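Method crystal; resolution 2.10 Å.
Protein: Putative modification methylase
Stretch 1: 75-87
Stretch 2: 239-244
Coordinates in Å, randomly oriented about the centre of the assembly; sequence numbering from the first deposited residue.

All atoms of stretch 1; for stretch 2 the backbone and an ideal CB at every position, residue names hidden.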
# COMPACT_ATOMS: atom_id res chain seq x y z
N GLU B 75 -15.84 12.37 0.15
CA GLU B 75 -16.87 12.04 -0.83
C GLU B 75 -16.88 10.53 -1.03
O GLU B 75 -17.94 9.89 -1.02
CB GLU B 75 -16.58 12.73 -2.16
CG GLU B 75 -16.65 14.24 -2.12
CD GLU B 75 -16.27 14.88 -3.44
OE1 GLU B 75 -16.84 14.48 -4.48
OE2 GLU B 75 -15.40 15.78 -3.45
N LEU B 76 -15.69 9.96 -1.21
CA LEU B 76 -15.56 8.52 -1.40
C LEU B 76 -16.14 7.77 -0.21
O LEU B 76 -16.80 6.75 -0.38
CB LEU B 76 -14.08 8.13 -1.56
CG LEU B 76 -13.26 8.77 -2.68
CD1 LEU B 76 -11.86 8.17 -2.65
CD2 LEU B 76 -13.90 8.52 -4.04
N ASP B 77 -15.88 8.26 1.00
CA ASP B 77 -16.38 7.61 2.20
C ASP B 77 -17.90 7.43 2.22
O ASP B 77 -18.41 6.42 2.71
CB ASP B 77 -15.92 8.37 3.45
CG ASP B 77 -14.51 8.00 3.88
OD1 ASP B 77 -13.81 7.32 3.10
OD2 ASP B 77 -14.11 8.39 4.99
N ARG B 78 -18.63 8.41 1.69
CA ARG B 78 -20.08 8.31 1.67
C ARG B 78 -20.51 7.19 0.73
O ARG B 78 -21.59 6.61 0.88
CB ARG B 78 -20.69 9.64 1.24
CG ARG B 78 -20.63 10.72 2.31
CD ARG B 78 -21.38 11.97 1.84
NE ARG B 78 -20.84 12.45 0.58
CZ ARG B 78 -21.37 13.44 -0.14
NH1 ARG B 78 -22.47 14.05 0.28
NH2 ARG B 78 -20.80 13.80 -1.29
N VAL B 79 -19.66 6.90 -0.26
CA VAL B 79 -19.94 5.84 -1.21
C VAL B 79 -19.60 4.49 -0.55
O VAL B 79 -20.38 3.54 -0.63
CB VAL B 79 -19.09 6.00 -2.48
CG1 VAL B 79 -19.32 4.82 -3.42
CG2 VAL B 79 -19.45 7.31 -3.17
N TRP B 80 -18.44 4.43 0.10
CA TRP B 80 -18.02 3.20 0.77
C TRP B 80 -19.05 2.81 1.83
O TRP B 80 -19.27 1.62 2.09
CB TRP B 80 -16.63 3.38 1.42
CG TRP B 80 -15.52 3.91 0.52
CD1 TRP B 80 -14.50 4.73 0.91
CD2 TRP B 80 -15.32 3.66 -0.88
NE1 TRP B 80 -13.68 5.01 -0.16
CE2 TRP B 80 -14.16 4.36 -1.27
CE3 TRP B 80 -16.01 2.91 -1.84
CZ2 TRP B 80 -13.67 4.34 -2.59
CZ3 TRP B 80 -15.53 2.88 -3.15
CH2 TRP B 80 -14.37 3.59 -3.51
N ARG B 81 -19.68 3.81 2.46
CA ARG B 81 -20.70 3.55 3.49
C ARG B 81 -21.87 2.79 2.91
O ARG B 81 -22.34 1.83 3.50
CB ARG B 81 -21.22 4.85 4.10
CG ARG B 81 -20.36 5.42 5.20
CD ARG B 81 -21.17 6.34 6.11
NE ARG B 81 -20.32 6.97 7.12
CZ ARG B 81 -19.37 7.86 6.84
NH1 ARG B 81 -19.15 8.23 5.59
NH2 ARG B 81 -18.63 8.36 7.82
N GLU B 82 -22.37 3.24 1.76
CA GLU B 82 -23.48 2.56 1.12
C GLU B 82 -23.05 1.17 0.66
O GLU B 82 -23.80 0.21 0.78
CB GLU B 82 -23.99 3.36 -0.09
CG GLU B 82 -24.80 4.60 0.26
CD GLU B 82 -25.91 4.29 1.25
OE1 GLU B 82 -26.69 3.35 1.00
OE2 GLU B 82 -26.01 4.99 2.27
N VAL B 83 -21.83 1.08 0.12
CA VAL B 83 -21.32 -0.21 -0.33
C VAL B 83 -21.33 -1.19 0.83
O VAL B 83 -21.74 -2.34 0.68
CB VAL B 83 -19.86 -0.10 -0.86
CG1 VAL B 83 -19.24 -1.50 -1.00
CG2 VAL B 83 -19.86 0.62 -2.21
N PHE B 84 -20.89 -0.74 2.00
CA PHE B 84 -20.85 -1.61 3.16
C PHE B 84 -22.25 -2.12 3.51
O PHE B 84 -22.41 -3.26 3.97
CB PHE B 84 -20.25 -0.87 4.35
CG PHE B 84 -20.13 -1.71 5.59
CD1 PHE B 84 -21.18 -1.80 6.50
CD2 PHE B 84 -18.97 -2.43 5.85
CE1 PHE B 84 -21.08 -2.60 7.64
CE2 PHE B 84 -18.87 -3.23 6.99
CZ PHE B 84 -19.93 -3.31 7.89
N ARG B 85 -23.24 -1.29 3.27
CA ARG B 85 -24.62 -1.64 3.57
C ARG B 85 -25.20 -2.56 2.51
O ARG B 85 -25.95 -3.49 2.81
CB ARG B 85 -25.45 -0.36 3.69
CG ARG B 85 -26.69 -0.49 4.53
CD ARG B 85 -27.91 -0.46 3.67
NE ARG B 85 -27.91 0.69 2.77
CZ ARG B 85 -28.82 0.88 1.82
NH1 ARG B 85 -29.79 0.00 1.66
NH2 ARG B 85 -28.73 1.94 1.02
N LEU B 86 -24.85 -2.31 1.25
CA LEU B 86 -25.33 -3.11 0.14
C LEU B 86 -24.69 -4.50 0.12
O LEU B 86 -25.33 -5.50 -0.22
CB LEU B 86 -25.02 -2.39 -1.18
CG LEU B 86 -25.98 -1.34 -1.73
CD1 LEU B 86 -26.59 -0.53 -0.61
CD2 LEU B 86 -25.23 -0.44 -2.70
N LEU B 87 -23.42 -4.56 0.48
CA LEU B 87 -22.68 -5.82 0.50
C LEU B 87 -23.32 -6.86 1.42
O LEU B 87 -23.83 -6.53 2.50
CB LEU B 87 -21.25 -5.53 0.95
CG LEU B 87 -20.04 -6.03 0.14
CD1 LEU B 87 -20.19 -5.71 -1.33
CD2 LEU B 87 -18.79 -5.38 0.72
N UNK B 239 -22.56 -8.05 -9.22
CA UNK B 239 -21.29 -7.33 -9.18
C UNK B 239 -21.58 -5.86 -9.42
O UNK B 239 -22.21 -5.49 -10.42
CB UNK B 239 -20.30 -7.87 -10.21
N UNK B 240 -21.13 -5.01 -8.50
CA UNK B 240 -21.38 -3.59 -8.60
C UNK B 240 -20.15 -2.71 -8.76
O UNK B 240 -19.12 -2.96 -8.13
CB UNK B 240 -22.15 -3.14 -7.36
N UNK B 241 -20.26 -1.70 -9.61
CA UNK B 241 -19.20 -0.72 -9.81
C UNK B 241 -19.90 0.64 -9.68
O UNK B 241 -20.65 1.04 -10.57
CB UNK B 241 -18.49 -0.89 -11.16
N UNK B 242 -19.67 1.36 -8.57
CA UNK B 242 -20.25 2.68 -8.29
C UNK B 242 -19.75 3.80 -9.20
O UNK B 242 -20.37 4.87 -9.29
CB UNK B 242 -19.96 3.06 -6.84
N UNK B 243 -18.61 3.56 -9.86
CA UNK B 243 -18.01 4.55 -10.76
C UNK B 243 -17.68 3.84 -12.07
O UNK B 243 -16.51 3.79 -12.48
CB UNK B 243 -16.76 5.19 -10.15
N UNK B 244 -18.72 3.33 -12.72
CA UNK B 244 -18.60 2.54 -13.94
C UNK B 244 -17.88 3.08 -15.18
O UNK B 244 -17.34 2.29 -15.95
CB UNK B 244 -20.02 2.19 -14.38

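Stretch 1 is helical from 75 to 86, and the side it offers to stretch 2 is apolar: Leu76, Val79, Trp80, Val83 and Leu86. None of the charged side chains of Glu75, Asp77, Arg78, Arg81, Glu82 and Arg85 comes into contact with stretch 2, so no charge or polar partner is on offer along this face.

Position 239 has extended backbone angles (-110/125), and its ideal CB has nothing of stretch 1 within 5.5 Å. The visible atoms scarcely restrict it; a beta-branched residue would fit the strand geometry. It is Val239, with chi1 t and no contact with the helix.

Position 240 is also extended (-117/140), but here CA-to-CB points toward the helix. The CB still finds no atom within 5.5 Å, so a small side chain would leave a gap, whereas leucine, isoleucine, methionine or an aromatic could extend toward Leu86. The residue is Leu240. With chi1 t and chi2 p, its CD2 comes to 4.1 Å from Leu86 CD2, an apolar contact of two methyl groups.

Position 241, the last of the strand, is out of reach of stretch 1, which therefore says little about its identity; polar residues are as admissible as apolar ones. Asp241 is found, and its OD1 accepts a hydrogen bond from the backbone N of residue 243 at 2.9 Å.

Position 242 leaves the strand with phi/psi of -68/-18, a phi that proline accepts readily. The CA of residue 242 lies 7.8 Å from Val79 CA, the closest backbone register, and the ideal CB is already 3.9 Å from Val79 CG1 and 5.2 Å from Val83 CG2. A compact apolar group suits so close an approach: alanine, valine or proline. Pro242 is deposited, its ring puckered C-gamma exo. CB lies 3.9 Å from Val79 CG1, and CG reaches 4.2 Å from Val83 CG2, so the ring touches residues one helical turn apart.

Position 243 points toward the helix from a CB with nothing within 5.5 Å. Ahead lie Leu76, Val79 and the six-membered ring of Trp80, which calls for a long apolar side chain: phenylalanine, leucine, methionine or perhaps tyrosine. Phe243, chi1 m, has the largest covered area of either stretch, 69 Å². Its CZ is 3.8 Å from Val79 CG2 and 4.4 Å from Leu76 CD2, while Trp80 CH2 meets the ring edge, 4.0 Å from Phe243 CE1.

Position 244 is out of reach, and the helix imposes no evident preference. It is Ala244.

Stretch 2 (239-244) VLDPFA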
# COMPACT_ATOMS: atom_id res chain seq x y z
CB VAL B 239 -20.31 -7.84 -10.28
CG1 VAL B 239 -19.03 -7.01 -10.27
CG2 VAL B 239 -19.98 -9.31 -10.03
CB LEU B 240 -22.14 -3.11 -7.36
CG LEU B 240 -22.17 -1.59 -7.17
CD1 LEU B 240 -22.97 -0.94 -8.30
CD2 LEU B 240 -22.79 -1.26 -5.84
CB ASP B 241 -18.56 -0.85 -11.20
CG ASP B 241 -17.34 0.05 -11.36
OD1 ASP B 241 -17.27 1.09 -10.68
OD2 ASP B 241 -16.45 -0.26 -12.19
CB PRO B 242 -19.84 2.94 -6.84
CG PRO B 242 -19.56 1.58 -6.29
CD PRO B 242 -18.88 0.89 -7.42
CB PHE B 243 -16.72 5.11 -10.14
CG PHE B 243 -16.91 5.62 -8.74
CD1 PHE B 243 -16.33 4.95 -7.66
CD2 PHE B 243 -17.65 6.76 -8.49
CE1 PHE B 243 -16.49 5.42 -6.36
CE2 PHE B 243 -17.82 7.25 -7.18
CZ PHE B 243 -17.24 6.57 -6.12
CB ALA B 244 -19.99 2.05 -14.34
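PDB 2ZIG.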